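Local coordinates for protein alpha-L-arabinosidase (Xanthomonas axonopodis pv. citri, PDB 6D25) that probably cleaves alpha-L-arabinofuranosyl side groups from arabinoxylans, including internal di-substituted xylose units, as a trimeric GH51 arabinofuranosidase, at residues Ala287-Leu292 against Pro417-Gly422. Residues are numbered along the deposited sequence; the frame is centred on the assembly and turned at random.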
ATOM      1  N   ALA A 287     -24.026 -27.301 -27.932  1.00 22.48           N
ATOM      2  CA  ALA A 287     -23.861 -26.281 -26.911  1.00 22.20           C
ATOM      3  C   ALA A 287     -24.246 -26.820 -25.523  1.00 21.54           C
ATOM      4  O   ALA A 287     -23.665 -26.421 -24.511  1.00 21.26           O
ATOM      5  CB  ALA A 287     -24.689 -25.065 -27.260  1.00 22.31           C
ATOM      6  N   TRP A 288     -25.243 -27.705 -25.487  1.00 20.99           N
ATOM      7  CA  TRP A 288     -25.672 -28.397 -24.253  1.00 20.36           C
ATOM      8  C   TRP A 288     -24.498 -29.179 -23.659  1.00 20.39           C
ATOM      9  O   TRP A 288     -24.076 -28.935 -22.508  1.00 19.40           O
ATOM     10  CB  TRP A 288     -26.854 -29.308 -24.583  1.00 20.40           C
ATOM     11  CG  TRP A 288     -27.266 -30.300 -23.546  1.00 20.56           C
ATOM     12  CD1 TRP A 288     -26.847 -31.595 -23.463  1.00 20.88           C
ATOM     13  CD2 TRP A 288     -28.237 -30.115 -22.495  1.00 19.90           C
ATOM     14  NE1 TRP A 288     -27.469 -32.225 -22.424  1.00 20.46           N
ATOM     15  CE2 TRP A 288     -28.304 -31.340 -21.790  1.00 20.07           C
ATOM     16  CE3 TRP A 288     -29.020 -29.043 -22.053  1.00 19.75           C
ATOM     17  CZ2 TRP A 288     -29.150 -31.526 -20.694  1.00 19.53           C
ATOM     18  CZ3 TRP A 288     -29.856 -29.220 -20.966  1.00 19.84           C
ATOM     19  CH2 TRP A 288     -29.912 -30.453 -20.288  1.00 19.66           C
ATOM     20  N   ILE A 289     -23.950 -30.109 -24.458  1.00 21.51           N
ATOM     21  CA  ILE A 289     -22.923 -30.985 -23.908  1.00 21.78           C
ATOM     22  C   ILE A 289     -21.650 -30.183 -23.617  1.00 22.51           C
ATOM     23  O   ILE A 289     -20.961 -30.491 -22.636  1.00 21.99           O
ATOM     24  CB  ILE A 289     -22.655 -32.196 -24.823  1.00 22.84           C
ATOM     25  CG1 ILE A 289     -21.906 -33.291 -24.045  1.00 22.56           C
ATOM     26  CG2 ILE A 289     -21.939 -31.769 -26.094  1.00 23.12           C
ATOM     27  CD1 ILE A 289     -21.727 -34.574 -24.805  1.00 23.89           C
ATOM     28  N   GLN A 290     -21.339 -29.162 -24.427  1.00 23.21           N
ATOM     29  CA  GLN A 290     -20.161 -28.338 -24.178  1.00 24.55           C
ATOM     30  C   GLN A 290     -20.287 -27.636 -22.803  1.00 22.05           C
ATOM     31  O   GLN A 290     -19.316 -27.549 -22.074  1.00 20.42           O
ATOM     32  CB  GLN A 290     -19.925 -27.298 -25.281  1.00 28.00           C
ATOM     33  CG  GLN A 290     -18.501 -26.709 -25.190  1.00 33.67           C
ATOM     34  CD  GLN A 290     -18.255 -25.235 -25.459  1.00 38.68           C
ATOM     35  OE1 GLN A 290     -17.338 -24.639 -24.841  1.00 39.64           O
ATOM     36  NE2 GLN A 290     -19.013 -24.658 -26.409  1.00 38.49           N
ATOM     37  N   THR A 291     -21.468 -27.126 -22.490  1.00 19.42           N
ATOM     38  CA  THR A 291     -21.688 -26.455 -21.219  1.00 19.12           C
ATOM     39  C   THR A 291     -21.478 -27.425 -20.045  1.00 18.62           C
ATOM     40  O   THR A 291     -20.820 -27.093 -19.059  1.00 17.45           O
ATOM     41  CB  THR A 291     -23.096 -25.840 -21.164  1.00 18.52           C
ATOM     42  OG1 THR A 291     -23.261 -24.971 -22.273  1.00 19.04           O
ATOM     43  CG2 THR A 291     -23.341 -25.088 -19.889  1.00 18.41           C
ATOM     44  N   LEU A 292     -22.042 -28.629 -20.147  1.00 18.32           N
ATOM     45  CA  LEU A 292     -21.924 -29.580 -19.077  1.00 18.37           C
ATOM     46  C   LEU A 292     -20.470 -30.071 -18.940  1.00 18.70           C
ATOM     47  O   LEU A 292     -19.977 -30.274 -17.836  1.00 17.00           O
ATOM     48  CB  LEU A 292     -22.908 -30.739 -19.312  1.00 18.87           C
ATOM     49  CG  LEU A 292     -24.383 -30.345 -19.396  1.00 19.17           C
ATOM     50  CD1 LEU A 292     -25.269 -31.583 -19.490  1.00 20.74           C
ATOM     51  CD2 LEU A 292     -24.790 -29.476 -18.196  1.00 18.89           C
ATOM     52  N   PRO A 417     -21.820 -45.406 -18.699  1.00 27.67           N
ATOM     53  CA  PRO A 417     -21.216 -45.128 -19.988  1.00 27.83           C
ATOM     54  C   PRO A 417     -21.044 -43.610 -20.152  1.00 26.74           C
ATOM     55  O   PRO A 417     -21.627 -42.816 -19.376  1.00 24.07           O
ATOM     56  CB  PRO A 417     -22.176 -45.646 -21.070  1.00 28.75           C
ATOM     57  CG  PRO A 417     -23.342 -46.230 -20.319  1.00 29.69           C
ATOM     58  CD  PRO A 417     -23.215 -45.823 -18.865  1.00 28.63           C
ATOM     59  N   GLN A 418     -20.269 -43.231 -21.163  1.00 26.51           N
ATOM     60  CA  GLN A 418     -20.196 -41.837 -21.562  1.00 26.36           C
ATOM     61  C   GLN A 418     -21.381 -41.492 -22.457  1.00 25.96           C
ATOM     62  O   GLN A 418     -21.865 -42.309 -23.240  1.00 26.51           O
ATOM     63  CB  GLN A 418     -18.888 -41.536 -22.290  1.00 28.04           C
ATOM     64  CG  GLN A 418     -17.646 -41.759 -21.433  1.00 28.98           C
ATOM     65  CD  GLN A 418     -17.517 -40.714 -20.353  1.00 28.69           C
ATOM     66  OE1 GLN A 418     -17.219 -39.550 -20.617  1.00 30.01           O
ATOM     67  NE2 GLN A 418     -17.720 -41.116 -19.118  1.00 29.27           N
ATOM     68  N   TYR A 419     -21.841 -40.256 -22.303  1.00 25.48           N
ATOM     69  CA  TYR A 419     -22.687 -39.584 -23.267  1.00 25.14           C
ATOM     70  C   TYR A 419     -21.770 -38.814 -24.224  1.00 26.58           C
ATOM     71  O   TYR A 419     -20.989 -37.974 -23.760  1.00 24.77           O
ATOM     72  CB  TYR A 419     -23.642 -38.639 -22.537  1.00 23.99           C
ATOM     73  CG  TYR A 419     -24.283 -37.540 -23.351  1.00 23.26           C
ATOM     74  CD1 TYR A 419     -24.779 -37.761 -24.638  1.00 24.02           C
ATOM     75  CD2 TYR A 419     -24.458 -36.286 -22.799  1.00 22.79           C
ATOM     76  CE1 TYR A 419     -25.394 -36.745 -25.352  1.00 23.72           C
ATOM     77  CE2 TYR A 419     -25.062 -35.258 -23.495  1.00 22.75           C
ATOM     78  CZ  TYR A 419     -25.554 -35.496 -24.768  1.00 23.43           C
ATOM     79  OH  TYR A 419     -26.170 -34.466 -25.418  1.00 23.82           O
ATOM     80  N   ARG A 420     -21.849 -39.126 -25.514  1.00 28.54           N
ATOM     81  CA  ARG A 420     -20.949 -38.506 -26.496  1.00 31.65           C
ATOM     82  C   ARG A 420     -21.790 -37.799 -27.558  1.00 30.35           C
ATOM     83  O   ARG A 420     -22.780 -38.340 -28.030  1.00 30.07           O
ATOM     84  CB  ARG A 420     -20.100 -39.535 -27.254  1.00 36.52           C
ATOM     85  CG  ARG A 420     -19.436 -40.581 -26.377  1.00 42.78           C
ATOM     86  CD  ARG A 420     -18.339 -41.328 -27.154  1.00 50.54           C
ATOM     87  NE  ARG A 420     -17.336 -41.869 -26.244  1.00 54.97           N
ATOM     88  CZ  ARG A 420     -17.412 -43.062 -25.675  1.00 59.17           C
ATOM     89  NH1 ARG A 420     -16.641 -43.363 -24.637  1.00 58.92           N
ATOM     90  NH2 ARG A 420     -18.307 -43.922 -26.130  1.00 64.00           N
ATOM     91  N   HIS A 421     -21.370 -36.608 -27.928  1.00 29.43           N
ATOM     92  CA  HIS A 421     -21.962 -35.894 -29.029  1.00 30.26           C
ATOM     93  C   HIS A 421     -20.847 -35.121 -29.712  1.00 31.11           C
ATOM     94  O   HIS A 421     -20.169 -34.338 -29.063  1.00 28.89           O
ATOM     95  CB  HIS A 421     -23.102 -34.985 -28.551  1.00 29.75           C
ATOM     96  CG  HIS A 421     -23.837 -34.333 -29.664  1.00 31.45           C
ATOM     97  ND1 HIS A 421     -24.768 -35.012 -30.424  1.00 32.64           N
ATOM     98  CD2 HIS A 421     -23.749 -33.088 -30.176  1.00 31.18           C
ATOM     99  CE1 HIS A 421     -25.237 -34.204 -31.365  1.00 32.93           C
ATOM    100  NE2 HIS A 421     -24.628 -33.021 -31.233  1.00 32.15           N
ATOM    101  N   GLY A 422     -20.645 -35.394 -30.988  1.00 32.63           N
ATOM    102  CA  GLY A 422     -19.468 -34.881 -31.699  1.00 34.72           C
ATOM    103  C   GLY A 422     -18.178 -35.287 -31.014  1.00 34.87           C
ATOM    104  O   GLY A 422     -18.015 -36.452 -30.691  1.00 35.32           O
TER
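Ile289 and Tyr419 reach for each other from opposite directions, each with its leading carbon anti to the backbone N: chi1 is -163° for Ile289 CG1 and 161° for Tyr419 CG. With chi2 also extended, the isoleucine runs straight out from the helix and lays its CD1 methyl over one face of the tyrosine ring. This is a CH-pi contact: Ile289 CD1 sits 3.8 Å from the centroid of the Tyr419 ring, 17° off the normal. The methyl is shifted toward the CE2 side, and Ile289 CD1 to Tyr419 CE2 is 3.6 Å. Ile289 CG1 also touches the ring, 3.8 Å from Tyr419 CE2. The methyl then ends against the strand itself, with Ile289 CD1 3.6 Å from the carbonyl O of Tyr419 and close to CB of His421. Thr424 and Val426, on the next strand of the hairpin, also touch Ile289.

One residue earlier, the side chains of Trp288 and Tyr419 cross at about a right angle. Trp288 CD1 comes within 3.5 Å of Tyr419 OH, an oblique approach without a hydrogen bond. The two polar groups look to other partners: Trp288 NE1 donates to the carbonyl of Leu448, while Tyr419 OH bonds to the carboxylate of Glu285, at the start of the same helix. Within the helix, Leu292 CD1 lies 3.6 Å above the plane of the Trp288 ring, toward its rim.

Helix 285-312 belongs to the catalytic (beta/alpha)8 barrel expected of a GH51 enzyme, and strand 407-421 to the C-terminal beta-sandwich, so the contact is part of the interface between these domains. Between the two segments themselves no hydrogen bond forms; apolar contact and the CH-pi interaction join them. The Leu448 bond, made by the off-axis NE1, should fix the turn of the indole, whereas Glu285 holds the phenol tip in place and the methyl over its face bears on the turn of the Tyr419 ring.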